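Local coordinates for CADD-like protein of unknown function (Nostoc punctiforme, PDB 3B5O) that is of unknown function but adopts an all-helical fold related to CADD and the heme-oxygenase-like proteins, some of which are oxidoreductases, at residues F58-L61 against A62-A66; T120-L123 against L124-L128; A189-R192 against T193-A196. All coordinates share one frame; numbering follows the deposited sequence.

In the fold
All three contacts are local, each within a single helix of an all-helical chain. Contacts 1 and 2 meet through packing of helix 38-68 on helix 118-131: Phe58 and Leu61 lie against Leu124, Val127 and Leu128, although the contact centres are about 17 Å apart. Contact 3, on the short helix 190-196, touches neither; its nearest atoms are about 7 Å from contact 1 and about 13 Å from contact 2. Each contact is partly buried, with an apolar side turned to other helices. Their polar sides differ: contact 1 carries a charged cluster, contact 2 a threonine hydroxyl and water-mediated bonds, contact 3 a serine hydroxyl bonded back to a carbonyl and a water-bridged threonine.

Contact 1: F58-L61 against A62-A66; sequences FTEL and ARRKA
A salt-bridge network on one side of helix 38-68 joins Glu60 to Arg63 and Arg64, three and four residues further on in this heme-oxygenase-like all-helical fold. Arg63 runs alongside Glu60 and grips it side-on with two nitrogens: NE gives a nearly straight bond (175°) to OE1 of Glu60 at 2.9 Å, and NH2 of Arg63 reaches OE2 of Glu60, also at 2.9 Å. Both meet the carboxylate on its syn side, but its plane is turned 36° from that of the guanidinium, so the pairing is twisted. Arg64 comes from the anti side, crossing Glu60 with its chain extended from CG to NE. With CG anti to the backbone N (chi1 175°) and a bend at chi2, Glu60 carries its carboxylate along the helix toward both arginines. A glutamine in place of Glu60 would probably leave the two guanidinium groups without their shared negative charge and weaken the side-on grip of Arg63.

Away from the charges, Phe58 packs on helix 118-131 and its ring meets that of Phe131, while Ala62 packs on helix 135-163. In the backbone, Ala62 N bonds to Phe58 O and Lys65 N to Leu61 O. Both arginines share one carboxylate oxygen, for Glu60 OE2 also accepts from Arg64 NE at 2.6 Å.

Contact 2: T120-L123 against L124-L128; sequences TSKL and LRTVL
Thr126 folds its hydroxyl back onto the carbonyl of Lys122, one turn earlier in helix 118-131 of this all-helical fold. Lys122 O therefore accepts twice: from Thr126 N at 2.9 Å in the regular helical bond, and from Thr126 OG1 at 2.8 Å. The hydroxyl lies 38° out of the carbonyl plane, on the face opposite the amide. Thr126 can make this bond because OG1 sits beside its own backbone N, anti to the carbonyl carbon (chi1 -61°).

Thr126 OG1 in turn accepts from a water at 2.9 Å. The water accepts a hydrogen bond from Lys122 NZ at 3.0 Å, linking the lysine to the threonine, while Lys122 NZ has its charged partner in Glu224 of helix 204-230. Another water lies by the preceding pair, accepting from Arg125 NE at 2.8 Å near the plane of the guanidinium; in one of its two conformers Ser121 OG also bonds this water. The hydroxyl of Thr120 is satisfied across the fold by Gln47 and Trp221.

Backbone bonds from Leu124 N to Thr120 O and from Arg125 N to Ser121 O continue the helix. On the apolar side Leu123 and Val127 lie side by side, Leu123 against Phe51 and Trp221, Val127 against Phe58 and Met214. Val127 N bonds to Leu123 O almost straight (172°), and beside it Leu123 CD1 rests against Val127 CG2 at 3.7 Å.

Contact 3: A189-R192 against T193-A196; sequences AGLR and TSVA
Ala189 O receives Thr193 N at 2.8 Å, a backbone bond at the start of the short helix 190-196, just after the unmodelled residues 182-188. The bond is nearly straight (166°), and CG2 of Thr193 also lies close to this oxygen.

Gly190 comes next. Its carbonyl accepts from Ser194 N at 3.0 Å, with the donor tilted well out of the carbonyl plane, and from a water. The same water also bonds Thr193 OG1 and so bridges it to Gly190 O. Thr193 OG1 lies between its backbone N and carbonyl carbon (chi1 62°), a position that holds it over the first turn, near the carbonyl oxygens of Ala189 and Gly190.

Leu191 offers a carbonyl with two donors. Val195 N meets it nearly head-on at 3.0 Å, whereas Ser194 OG comes in from the side at 2.9 Å, the C=O...OG angle being 118°. A serine hydroxyl bonded back to a carbonyl of the preceding turn in this way is a familiar arrangement within helices. The leucine side chain crosses that of Val195 at an angle, CD1 of Leu191 lying 4.2 Å from CG2 of Val195.

Arg192 ends the segment. Its carbonyl accepts from Ala196 N at 3.0 Å, and its side chain, bent at chi3, lays one guanidinium face over Thr193 CG2, with NH1 of Arg192 4.0 Å from that methyl. NH1 also makes a weak hydrogen bond to Asn5.

The helix is wedged among three others: Leu191 and Val195 turn to Leu139 of helix 135-163, Leu191 also meets Leu78 of helix 72-85 while Ser194 and Val195 touch Val74 there, and Arg192, Val195 and Ala196 pack on Phe4 of helix 2-18.

Contact 1: F58-L61 against A62-A66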
ATOM      1  N   PHE A  58      10.374  -3.546   1.789  1.00 11.84           N
ATOM      2  CA  PHE A  58       9.859  -3.885   3.115  1.00 11.62           C
ATOM      3  C   PHE A  58       9.432  -5.347   3.177  1.00 11.77           C
ATOM      4  O   PHE A  58       9.624  -6.012   4.185  1.00 12.91           O
ATOM      5  CB  PHE A  58       8.718  -2.955   3.520  1.00 13.17           C
ATOM      6  CG  PHE A  58       9.162  -1.543   3.778  1.00 13.46           C
ATOM      7  CD1 PHE A  58      10.076  -1.263   4.774  1.00 13.64           C
ATOM      8  CD2 PHE A  58       8.611  -0.490   3.074  1.00 15.89           C
ATOM      9  CE1 PHE A  58      10.482   0.042   5.005  1.00 15.48           C
ATOM     10  CE2 PHE A  58       9.012   0.807   3.322  1.00 15.48           C
ATOM     11  CZ  PHE A  58       9.932   1.057   4.270  1.00 16.50           C
ATOM     12  N   THR A  59       8.836  -5.847   2.099  1.00 12.11           N
ATOM     13  CA  THR A  59       8.433  -7.264   2.055  1.00 13.06           C
ATOM     14  C   THR A  59       9.674  -8.173   2.172  1.00 12.89           C
ATOM     15  O   THR A  59       9.626  -9.220   2.831  1.00 13.24           O
ATOM     16  CB  THR A  59       7.627  -7.570   0.780  1.00 13.77           C
ATOM     17  OG1 THR A  59       6.479  -6.711   0.746  1.00 16.88           O
ATOM     18  CG2 THR A  59       7.155  -9.013   0.775  1.00 16.60           C
ATOM     19  N   GLU A  60      10.791  -7.764   1.573  1.00 12.44           N
ATOM     20  CA  GLU A  60      12.058  -8.455   1.741  1.00 12.69           C
ATOM     21  C   GLU A  60      12.509  -8.488   3.180  1.00 11.53           C
ATOM     22  O   GLU A  60      13.003  -9.509   3.665  1.00 12.96           O
ATOM     23  CB  GLU A  60      13.122  -7.854   0.833  1.00 14.60           C
ATOM     24  CG  GLU A  60      14.519  -8.411   1.005  1.00 15.80           C
ATOM     25  CD  GLU A  60      14.685  -9.869   0.730  1.00 18.94           C
ATOM     26  OE1 GLU A  60      13.828 -10.479   0.079  1.00 19.05           O
ATOM     27  OE2 GLU A  60      15.750 -10.387   1.143  1.00 20.85           O
ATOM     28  N   LEU A  61      12.368  -7.382   3.894  1.00 11.50           N
ATOM     29  CA  LEU A  61      12.714  -7.383   5.314  1.00 11.52           C
ATOM     30  C   LEU A  61      11.838  -8.361   6.087  1.00 11.58           C
ATOM     31  O   LEU A  61      12.315  -9.078   6.977  1.00 12.78           O
ATOM     32  CB  LEU A  61      12.611  -5.995   5.907  1.00 11.03           C
ATOM     33  CG  LEU A  61      13.577  -4.945   5.371  1.00 11.11           C
ATOM     34  CD1 LEU A  61      13.347  -3.599   6.073  1.00 13.08           C
ATOM     35  CD2 LEU A  61      15.027  -5.410   5.509  1.00 13.90           C
ATOM     36  N   ALA A  62      10.554  -8.410   5.759  1.00 12.00           N
ATOM     37  CA  ALA A  62       9.646  -9.363   6.409  1.00 11.34           C
ATOM     38  C   ALA A  62      10.034 -10.809   6.083  1.00 12.66           C
ATOM     39  O   ALA A  62       9.972 -11.683   6.958  1.00 13.56           O
ATOM     40  CB  ALA A  62       8.193  -9.098   5.976  1.00 13.11           C
ATOM     41  N   ARG A  63      10.450 -11.052   4.843  1.00 12.96           N
ATOM     42  CA  ARG A  63      10.900 -12.384   4.444  1.00 14.09           C
ATOM     43  C   ARG A  63      12.074 -12.824   5.310  1.00 14.39           C
ATOM     44  O   ARG A  63      12.138 -13.967   5.779  1.00 15.18           O
ATOM     45  CB  ARG A  63      11.271 -12.386   2.966  1.00 14.97           C
ATOM     46  CG  ARG A  63      11.605 -13.786   2.435  1.00 15.56           C
ATOM     47  CD  ARG A  63      12.170 -13.741   1.029  1.00 17.31           C
ATOM     48  NE  ARG A  63      13.513 -13.183   0.992  1.00 18.79           N
ATOM     49  CZ  ARG A  63      14.621 -13.852   1.289  1.00 21.78           C
ATOM     50  NH1 ARG A  63      14.571 -15.127   1.641  1.00 24.79           N
ATOM     51  NH2 ARG A  63      15.780 -13.238   1.242  1.00 23.09           N
ATOM     52  N   ARG A  64      13.013 -11.913   5.533  1.00 15.04           N
ATOM     53  CA  ARG A  64      14.181 -12.221   6.345  1.00 15.53           C
ATOM     54  C   ARG A  64      13.820 -12.451   7.805  1.00 15.47           C
ATOM     55  O   ARG A  64      14.392 -13.325   8.468  1.00 17.49           O
ATOM     56  CB  ARG A  64      15.216 -11.109   6.205  1.00 16.71           C
ATOM     57  CG  ARG A  64      15.809 -11.072   4.815  1.00 17.52           C
ATOM     58  CD  ARG A  64      16.626  -9.818   4.500  1.00 19.27           C
ATOM     59  NE  ARG A  64      17.295 -10.105   3.240  1.00 22.06           N
ATOM     60  CZ  ARG A  64      18.492 -10.688   3.125  1.00 17.61           C
ATOM     61  NH1 ARG A  64      19.289 -10.903   4.179  1.00 21.44           N
ATOM     62  NH2 ARG A  64      18.906 -10.977   1.933  1.00 22.02           N
ATOM     63  N   LYS A  65      12.864 -11.679   8.311  1.00 14.81           N
ATOM     64  CA  LYS A  65      12.375 -11.900   9.676  1.00 15.46           C
ATOM     65  C   LYS A  65      11.740 -13.290   9.790  1.00 14.56           C
ATOM     66  O   LYS A  65      11.953 -14.011  10.771  1.00 17.02           O
ATOM     67  CB  LYS A  65      11.367 -10.827  10.075  1.00 16.22           C
ATOM     68  CG  LYS A  65      11.987  -9.493  10.366  1.00 18.43           C
ATOM     69  CD  LYS A  65      12.612  -9.399  11.763  1.00 19.68           C
ATOM     70  CE  LYS A  65      13.350  -8.095  11.925  1.00 22.35           C
ATOM     71  NZ  LYS A  65      13.839  -7.909  13.336  1.00 25.17           N
ATOM     72  N   ALA A  66      10.943 -13.664   8.805  1.00 15.63           N
ATOM     73  CA  ALA A  66      10.279 -14.968   8.815  1.00 16.03           C
ATOM     74  C   ALA A  66      11.318 -16.085   8.785  1.00 17.56           C
ATOM     75  O   ALA A  66      11.250 -17.027   9.571  1.00 19.30           O
ATOM     76  CB  ALA A  66       9.315 -15.087   7.664  1.00 16.32           C
TER

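Contact 2: T120-L123 against L124-L128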
ATOM      1  N   THR A 120       5.891  11.734   2.661  1.00 11.23           N
ATOM      2  CA  THR A 120       6.284  10.415   2.187  1.00 10.89           C
ATOM      3  C   THR A 120       7.563   9.933   2.854  1.00 11.70           C
ATOM      4  O   THR A 120       7.677   8.754   3.226  1.00 11.97           O
ATOM      5  CB  THR A 120       6.363  10.390   0.686  1.00 11.78           C
ATOM      6  OG1 THR A 120       5.102  10.866   0.174  1.00 12.83           O
ATOM      7  CG2 THR A 120       6.657   8.976   0.151  1.00 13.39           C
ATOM      8  N   SER A 121       8.507  10.838   3.064  0.50 11.45           N
ATOM      9  CA  SER A 121       9.719  10.453   3.771  0.50 11.73           C
ATOM     10  C   SER A 121       9.388  10.030   5.213  0.50 12.10           C
ATOM     11  O   SER A 121       9.947   9.061   5.737  0.50 13.26           O
ATOM     12  CB  SER A 121      10.742  11.588   3.737  0.50 12.25           C
ATOM     13  OG  SER A 121      11.883  11.231   4.491  0.50 15.38           O
ATOM     14  N   LYS A 122       8.488  10.764   5.860  1.00 12.26           N
ATOM     15  CA  LYS A 122       8.057  10.415   7.203  1.00 12.58           C
ATOM     16  C   LYS A 122       7.382   9.050   7.229  1.00 12.68           C
ATOM     17  O   LYS A 122       7.646   8.242   8.122  1.00 12.20           O
ATOM     18  CB  LYS A 122       7.131  11.532   7.723  1.00 13.46           C
ATOM     19  CG  LYS A 122       6.478  11.308   9.064  1.00 15.14           C
ATOM     20  CD  LYS A 122       5.660  12.612   9.465  1.00 17.74           C
ATOM     21  CE  LYS A 122       4.754  12.492  10.637  1.00 20.69           C
ATOM     22  NZ  LYS A 122       3.624  11.622  10.352  1.00 19.14           N
ATOM     23  N   LEU A 123       6.544   8.778   6.232  1.00 11.39           N
ATOM     24  CA  LEU A 123       5.934   7.447   6.114  1.00 11.57           C
ATOM     25  C   LEU A 123       7.013   6.370   6.030  1.00 10.85           C
ATOM     26  O   LEU A 123       6.976   5.387   6.753  1.00 11.59           O
ATOM     27  CB  LEU A 123       5.083   7.367   4.850  1.00 12.56           C
ATOM     28  CG  LEU A 123       4.572   5.958   4.489  1.00 12.49           C
ATOM     29  CD1 LEU A 123       3.510   5.464   5.474  1.00 14.44           C
ATOM     30  CD2 LEU A 123       4.086   5.924   3.027  1.00 15.71           C
ATOM     31  N   LEU A 124       7.988   6.569   5.152  1.00 11.75           N
ATOM     32  CA  LEU A 124       8.989   5.529   4.946  1.00 12.43           C
ATOM     33  C   LEU A 124       9.831   5.297   6.194  1.00 12.18           C
ATOM     34  O   LEU A 124      10.161   4.158   6.521  1.00 13.17           O
ATOM     35  CB  LEU A 124       9.859   5.865   3.744  1.00 12.69           C
ATOM     36  CG  LEU A 124       9.131   5.899   2.394  1.00 12.84           C
ATOM     37  CD1 LEU A 124      10.080   6.408   1.309  1.00 15.54           C
ATOM     38  CD2 LEU A 124       8.536   4.540   2.029  1.00 14.90           C
ATOM     39  N   ARG A 125      10.152   6.363   6.928  1.00 11.78           N
ATOM     40  CA  ARG A 125      10.876   6.164   8.184  1.00 12.33           C
ATOM     41  C   ARG A 125      10.029   5.441   9.215  1.00 12.43           C
ATOM     42  O   ARG A 125      10.511   4.573   9.964  1.00 13.24           O
ATOM     43  CB  ARG A 125      11.359   7.479   8.721  1.00 16.18           C
ATOM     44  CG  ARG A 125      12.378   8.019   7.813  1.00 18.88           C
ATOM     45  CD  ARG A 125      13.545   8.541   8.549  1.00 20.64           C
ATOM     46  NE  ARG A 125      14.407   9.222   7.640  1.00 19.00           N
ATOM     47  CZ  ARG A 125      15.538   8.745   7.155  1.00 15.46           C
ATOM     48  NH1 ARG A 125      15.957   7.506   7.443  1.00 17.15           N
ATOM     49  NH2 ARG A 125      16.225   9.518   6.329  1.00 17.52           N
ATOM     50  N   THR A 126       8.753   5.811   9.276  1.00 12.40           N
ATOM     51  CA  THR A 126       7.857   5.163  10.214  1.00 12.25           C
ATOM     52  C   THR A 126       7.723   3.674   9.882  1.00 12.45           C
ATOM     53  O   THR A 126       7.776   2.822  10.782  1.00 13.01           O
ATOM     54  CB  THR A 126       6.470   5.822  10.160  1.00 13.21           C
ATOM     55  OG1 THR A 126       6.573   7.213  10.518  1.00 14.97           O
ATOM     56  CG2 THR A 126       5.483   5.119  11.105  1.00 14.08           C
ATOM     57  N   VAL A 127       7.469   3.361   8.611  1.00 11.60           N
ATOM     58  CA  VAL A 127       7.318   1.983   8.222  1.00 11.42           C
ATOM     59  C   VAL A 127       8.571   1.153   8.539  1.00 12.16           C
ATOM     60  O   VAL A 127       8.459   0.034   9.046  1.00 12.67           O
ATOM     61  CB  VAL A 127       6.898   1.873   6.734  1.00 11.77           C
ATOM     62  CG1 VAL A 127       6.871   0.430   6.250  1.00 13.59           C
ATOM     63  CG2 VAL A 127       5.501   2.499   6.550  1.00 13.78           C
ATOM     64  N   LEU A 128       9.754   1.697   8.290  1.00 11.79           N
ATOM     65  CA  LEU A 128      10.963   0.931   8.584  1.00 12.17           C
ATOM     66  C   LEU A 128      11.001   0.589  10.083  1.00 13.67           C
ATOM     67  O   LEU A 128      11.393  -0.524  10.461  1.00 14.66           O
ATOM     68  CB  LEU A 128      12.220   1.668   8.152  1.00 13.48           C
ATOM     69  CG  LEU A 128      13.491   0.856   8.493  1.00 15.97           C
ATOM     70  CD1 LEU A 128      13.515  -0.488   7.736  1.00 16.28           C
ATOM     71  CD2 LEU A 128      14.733   1.654   8.275  1.00 17.07           C
TER
HETATM   72  O   HOH W   1      12.601  11.369   7.435  1.00 21.59           O
HETATM   73  O   HOH W   2       4.118   8.688  10.340  1.00 15.60           O

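Contact 3: A189-R192 against T193-A196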
ATOM      1  N   ALA A 189      -5.106 -15.192   0.688  1.00 35.96           N
ATOM      2  CA  ALA A 189      -5.262 -16.328   1.576  1.00 34.36           C
ATOM      3  C   ALA A 189      -3.909 -16.942   1.861  1.00 34.00           C
ATOM      4  O   ALA A 189      -3.680 -17.470   2.946  1.00 34.44           O
ATOM      5  CB  ALA A 189      -6.193 -17.368   0.954  1.00 35.83           C
ATOM      6  N   GLY A 190      -3.018 -16.869   0.871  1.00 35.36           N
ATOM      7  CA  GLY A 190      -1.706 -17.493   0.942  1.00 33.91           C
ATOM      8  C   GLY A 190      -0.893 -17.006   2.121  1.00 31.50           C
ATOM      9  O   GLY A 190      -0.285 -17.809   2.839  1.00 28.99           O
ATOM     10  N   LEU A 191      -0.876 -15.691   2.334  1.00 30.12           N
ATOM     11  CA  LEU A 191      -0.116 -15.145   3.464  1.00 27.73           C
ATOM     12  C   LEU A 191      -0.756 -15.544   4.787  1.00 26.30           C
ATOM     13  O   LEU A 191      -0.067 -16.044   5.672  1.00 25.70           O
ATOM     14  CB  LEU A 191       0.050 -13.620   3.361  1.00 29.49           C
ATOM     15  CG  LEU A 191       0.995 -13.005   4.404  1.00 27.27           C
ATOM     16  CD1 LEU A 191       2.420 -13.633   4.382  1.00 24.20           C
ATOM     17  CD2 LEU A 191       1.038 -11.459   4.250  1.00 26.68           C
ATOM     18  N   ARG A 192      -2.071 -15.375   4.916  1.00 26.87           N
ATOM     19  CA  ARG A 192      -2.763 -15.759   6.138  1.00 29.17           C
ATOM     20  C   ARG A 192      -2.539 -17.230   6.462  1.00 25.86           C
ATOM     21  O   ARG A 192      -2.204 -17.558   7.591  1.00 27.56           O
ATOM     22  CB  ARG A 192      -4.278 -15.462   6.059  1.00 30.13           C
ATOM     23  CG  ARG A 192      -5.094 -16.089   7.200  1.00 32.91           C
ATOM     24  CD  ARG A 192      -6.566 -15.667   7.160  1.00 38.07           C
ATOM     25  NE  ARG A 192      -7.219 -16.032   5.907  1.00 44.21           N
ATOM     26  CZ  ARG A 192      -7.621 -17.261   5.583  1.00 46.09           C
ATOM     27  NH1 ARG A 192      -7.441 -18.286   6.409  1.00 47.69           N
ATOM     28  NH2 ARG A 192      -8.202 -17.468   4.403  1.00 47.68           N
ATOM     29  N   THR A 193      -2.726 -18.108   5.479  1.00 25.85           N
ATOM     30  CA  THR A 193      -2.608 -19.540   5.741  1.00 27.58           C
ATOM     31  C   THR A 193      -1.181 -19.924   6.091  1.00 26.20           C
ATOM     32  O   THR A 193      -0.974 -20.781   6.952  1.00 26.89           O
ATOM     33  CB  THR A 193      -3.140 -20.401   4.580  1.00 31.06           C
ATOM     34  OG1 THR A 193      -2.380 -20.165   3.401  1.00 37.61           O
ATOM     35  CG2 THR A 193      -4.576 -20.059   4.298  1.00 32.28           C
ATOM     36  N   SER A 194      -0.190 -19.255   5.486  1.00 25.23           N
ATOM     37  CA  SER A 194       1.191 -19.562   5.825  1.00 24.99           C
ATOM     38  C   SER A 194       1.527 -19.136   7.246  1.00 22.77           C
ATOM     39  O   SER A 194       2.172 -19.871   7.976  1.00 25.11           O
ATOM     40  CB  SER A 194       2.170 -18.984   4.798  1.00 25.77           C
ATOM     41  OG  SER A 194       2.296 -17.584   4.888  1.00 24.51           O
ATOM     42  N   VAL A 195       1.097 -17.938   7.649  1.00 20.52           N
ATOM     43  CA  VAL A 195       1.380 -17.460   8.989  1.00 19.46           C
ATOM     44  C   VAL A 195       0.680 -18.335  10.037  1.00 21.43           C
ATOM     45  O   VAL A 195       1.237 -18.603  11.100  1.00 21.37           O
ATOM     46  CB  VAL A 195       0.987 -15.970   9.167  1.00 18.25           C
ATOM     47  CG1 VAL A 195       1.068 -15.551  10.631  1.00 20.28           C
ATOM     48  CG2 VAL A 195       1.867 -15.068   8.289  1.00 19.40           C
ATOM     49  N   ALA A 196      -0.526 -18.791   9.698  1.00 23.37           N
ATOM     50  CA  ALA A 196      -1.310 -19.644  10.613  1.00 24.62           C
ATOM     51  C   ALA A 196      -0.543 -20.888  11.054  1.00 25.77           C
ATOM     52  O   ALA A 196      -0.737 -21.391  12.178  1.00 26.56           O
ATOM     53  CB  ALA A 196      -2.617 -20.044   9.951  1.00 25.52           C
TER
HETATM   54  O   HOH W   3       0.027 -20.728   2.075  1.00 47.97           O